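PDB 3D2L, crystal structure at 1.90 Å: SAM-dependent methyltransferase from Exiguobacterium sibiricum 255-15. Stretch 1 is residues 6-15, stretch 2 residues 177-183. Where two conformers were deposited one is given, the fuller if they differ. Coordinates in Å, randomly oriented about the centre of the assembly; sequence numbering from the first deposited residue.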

# COMPACT_ATOMS: atom_id res chain seq x y z
N GLN A 6 3.17 -20.46 7.77
CA GLN A 6 3.28 -18.99 7.49
C GLN A 6 1.94 -18.36 7.09
O GLN A 6 1.63 -18.20 5.89
CB GLN A 6 4.35 -18.74 6.42
CG GLN A 6 5.78 -19.01 6.93
CD GLN A 6 6.83 -18.89 5.83
OE1 GLN A 6 6.65 -19.43 4.72
NE2 GLN A 6 7.93 -18.19 6.14
N PHE A 7 1.17 -17.98 8.12
CA PHE A 7 -0.13 -17.34 7.96
C PHE A 7 -0.16 -16.29 6.85
O PHE A 7 -1.16 -16.18 6.14
CB PHE A 7 -0.57 -16.69 9.30
CG PHE A 7 -1.81 -15.83 9.19
CD1 PHE A 7 -3.08 -16.40 9.21
CD2 PHE A 7 -1.70 -14.45 9.06
CE1 PHE A 7 -4.22 -15.60 9.10
CE2 PHE A 7 -2.85 -13.65 8.95
CZ PHE A 7 -4.11 -14.24 8.98
N ALA A 8 0.93 -15.53 6.69
CA ALA A 8 1.00 -14.45 5.70
C ALA A 8 0.59 -14.85 4.26
O ALA A 8 0.11 -13.99 3.52
CB ALA A 8 2.37 -13.78 5.71
N TYR A 9 0.75 -16.12 3.87
CA TYR A 9 0.29 -16.56 2.52
C TYR A 9 -1.22 -16.41 2.24
O TYR A 9 -1.65 -16.32 1.07
CB TYR A 9 0.77 -17.98 2.18
CG TYR A 9 2.23 -17.96 1.79
CD1 TYR A 9 2.64 -17.34 0.58
CD2 TYR A 9 3.21 -18.52 2.61
CE1 TYR A 9 3.99 -17.29 0.21
CE2 TYR A 9 4.56 -18.48 2.24
CZ TYR A 9 4.94 -17.86 1.05
OH TYR A 9 6.28 -17.82 0.70
N VAL A 10 -2.03 -16.35 3.30
CA VAL A 10 -3.46 -16.15 3.11
C VAL A 10 -3.71 -14.79 2.44
O VAL A 10 -4.73 -14.60 1.73
CB VAL A 10 -4.25 -16.27 4.45
CG1 VAL A 10 -3.93 -17.59 5.12
CG2 VAL A 10 -3.98 -15.06 5.37
N TYR A 11 -2.80 -13.84 2.65
CA TYR A 11 -2.92 -12.53 2.01
C TYR A 11 -2.58 -12.62 0.53
O TYR A 11 -3.23 -11.97 -0.29
CB TYR A 11 -2.05 -11.48 2.69
CG TYR A 11 -2.52 -11.13 4.07
CD1 TYR A 11 -3.74 -10.47 4.27
CD2 TYR A 11 -1.75 -11.45 5.19
CE1 TYR A 11 -4.19 -10.14 5.55
CE2 TYR A 11 -2.19 -11.12 6.48
CZ TYR A 11 -3.40 -10.47 6.65
OH TYR A 11 -3.81 -10.15 7.91
N ASP A 12 -1.60 -13.44 0.18
CA ASP A 12 -1.24 -13.59 -1.23
C ASP A 12 -2.37 -14.23 -2.02
O ASP A 12 -2.60 -13.88 -3.19
CB ASP A 12 0.09 -14.32 -1.37
CG ASP A 12 1.28 -13.41 -1.05
OD1 ASP A 12 1.05 -12.27 -0.61
OD2 ASP A 12 2.44 -13.80 -1.25
N GLU A 13 -3.08 -15.17 -1.39
CA GLU A 13 -4.20 -15.78 -2.05
C GLU A 13 -5.32 -14.75 -2.17
O GLU A 13 -5.80 -14.51 -3.26
CB GLU A 13 -4.65 -17.03 -1.33
CG GLU A 13 -3.67 -18.20 -1.45
CD GLU A 13 -4.27 -19.48 -0.87
OE1 GLU A 13 -4.85 -19.42 0.26
OE2 GLU A 13 -4.17 -20.52 -1.56
N LEU A 14 -5.70 -14.09 -1.08
CA LEU A 14 -6.74 -13.06 -1.17
C LEU A 14 -6.52 -12.09 -2.34
O LEU A 14 -7.50 -11.58 -2.90
CB LEU A 14 -6.85 -12.27 0.16
CG LEU A 14 -7.93 -11.15 0.28
CD1 LEU A 14 -8.31 -10.88 1.74
CD2 LEU A 14 -7.53 -9.84 -0.41
N MSE A 15 -5.25 -11.84 -2.72
CA MSE A 15 -4.91 -10.87 -3.75
C MSE A 15 -4.35 -11.50 -5.04
O MSE A 15 -3.83 -10.79 -5.91
CB MSE A 15 -3.86 -9.91 -3.16
CG MSE A 15 -4.25 -9.26 -1.80
SE MSE A 15 -5.48 -7.72 -1.86
CE MSE A 15 -4.34 -6.40 -2.72
N GLU A 177 -13.53 -6.50 9.02
CA GLU A 177 -13.52 -7.67 9.90
C GLU A 177 -13.28 -8.87 9.03
O GLU A 177 -14.13 -9.25 8.24
CB GLU A 177 -14.83 -7.80 10.67
CG GLU A 177 -15.05 -6.66 11.63
CD GLU A 177 -14.24 -6.74 12.90
OE1 GLU A 177 -13.24 -7.50 12.94
OE2 GLU A 177 -14.64 -6.07 13.88
N LEU A 178 -12.09 -9.45 9.18
CA LEU A 178 -11.69 -10.60 8.41
C LEU A 178 -11.69 -11.88 9.23
O LEU A 178 -11.31 -11.87 10.40
CB LEU A 178 -10.28 -10.41 7.86
CG LEU A 178 -10.05 -9.72 6.53
CD1 LEU A 178 -10.54 -10.63 5.37
CD2 LEU A 178 -10.73 -8.40 6.52
N THR A 179 -12.12 -12.97 8.59
CA THR A 179 -12.05 -14.30 9.17
C THR A 179 -11.43 -15.18 8.08
O THR A 179 -11.95 -15.21 6.99
CB THR A 179 -13.40 -14.86 9.60
OG1 THR A 179 -13.85 -14.14 10.75
CG2 THR A 179 -13.30 -16.37 10.02
N PHE A 180 -10.33 -15.85 8.40
CA PHE A 180 -9.68 -16.80 7.49
C PHE A 180 -9.89 -18.20 8.02
O PHE A 180 -9.80 -18.41 9.23
CB PHE A 180 -8.15 -16.54 7.38
CG PHE A 180 -7.82 -15.21 6.76
CD1 PHE A 180 -7.70 -14.07 7.56
CD2 PHE A 180 -7.71 -15.09 5.37
CE1 PHE A 180 -7.44 -12.82 6.99
CE2 PHE A 180 -7.43 -13.84 4.80
CZ PHE A 180 -7.31 -12.71 5.61
N PHE A 181 -10.18 -19.14 7.13
CA PHE A 181 -10.24 -20.55 7.46
C PHE A 181 -9.10 -21.13 6.67
O PHE A 181 -9.14 -21.16 5.44
CB PHE A 181 -11.57 -21.20 7.08
CG PHE A 181 -12.68 -20.74 7.92
CD1 PHE A 181 -12.83 -21.23 9.20
CD2 PHE A 181 -13.56 -19.77 7.46
CE1 PHE A 181 -13.85 -20.78 10.01
CE2 PHE A 181 -14.59 -19.32 8.25
CZ PHE A 181 -14.74 -19.82 9.52
N ILE A 182 -8.05 -21.54 7.39
CA ILE A 182 -6.84 -22.07 6.78
C ILE A 182 -6.83 -23.57 6.94
O ILE A 182 -6.98 -24.10 8.06
CB ILE A 182 -5.54 -21.50 7.44
CG1 ILE A 182 -5.56 -19.97 7.46
CG2 ILE A 182 -4.31 -22.00 6.70
CD1 ILE A 182 -6.23 -19.40 8.66
N GLU A 183 -6.60 -24.25 5.81
CA GLU A 183 -6.56 -25.70 5.76
C GLU A 183 -5.26 -26.17 6.38
O GLU A 183 -4.21 -25.63 6.06
CB GLU A 183 -6.61 -26.18 4.31
CG GLU A 183 -6.88 -27.68 4.18
CD GLU A 183 -6.85 -28.14 2.73
OE1 GLU A 183 -6.28 -27.41 1.88
OE2 GLU A 183 -7.40 -29.22 2.44

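Residues 6-15 begin with a type I β turn from Gln-6 to Tyr-9, closed by a hydrogen bond from Tyr-9 N to Gln-6 O (3.0 Å), and continue into a short helix that runs to Leu-14. Within the helix, Glu-13 N bonds to Tyr-9 O (3.1 Å) and Leu-14 N to Val-10 O (3.0 Å); Met-15, a selenomethionine, is the first residue to leave helical phi/psi. Residues 177-183 form an extended strand. The helix and strand axes run at 106° to each other and approach to 10.5 Å, a spacing that leaves room for a layer of side chains between them. The backbones come nearest at Val-10 and Phe-180, whose CA atoms are 7.6 Å apart.

No hydrogen bond crosses between the stretches. The contact, which buries 283 Å² summed over both sides, consists of apolar and aromatic packing. Strand alternation supplies one side of it: Leu-178, Phe-180 and Ile-182 direct their CA-to-CB bonds toward the helical segment, whereas that of Phe-181 points away. On the helix, Val-10 and Leu-14, one turn apart, both point toward the strand.

Phe-180 is the centre of the contact and has the largest covered area of any residue in it. Val-10 CG2 lies over one face of its ring, 3.8 Å from the Phe-180 ring centroid and 18° off the normal, in a CH-π interaction. The other methyl of Val-10 serves a different neighbour, with CG1 packing 3.7 Å from Ile-182 CG1. A compact, β-branched side chain thus fills the narrowest part of the interface and reaches two strand residues at once.

Two aromatic rings also pack against Phe-180. Phe-7 and Tyr-11 have CA-to-CB bonds directed sideways, but their long side chains bring the rings nearer the strand. The edge of Phe-7 is turned toward the face of Phe-180, with planes at 88° and centroids 5.5 Å apart; Phe-7 CZ comes within 3.9 Å of Phe-180 CD1. Phe-180 in turn directs its own edge toward the face of Tyr-11, with planes at 72° and centroids 5.6 Å apart. Tyrosine suits this position because its ring joins the apolar cluster while its OH is hydrogen-bonded elsewhere in the structure.

Ile-182 CD1 lies 4.3 Å from Phe-7 CE1, at the edge of that ring. Towards the other end of the strand, Leu-14 CD1 is 4.3 Å from both Leu-178 CD1 and Phe-180 CE2, so a single methyl bridges two successive inward-facing strand residues.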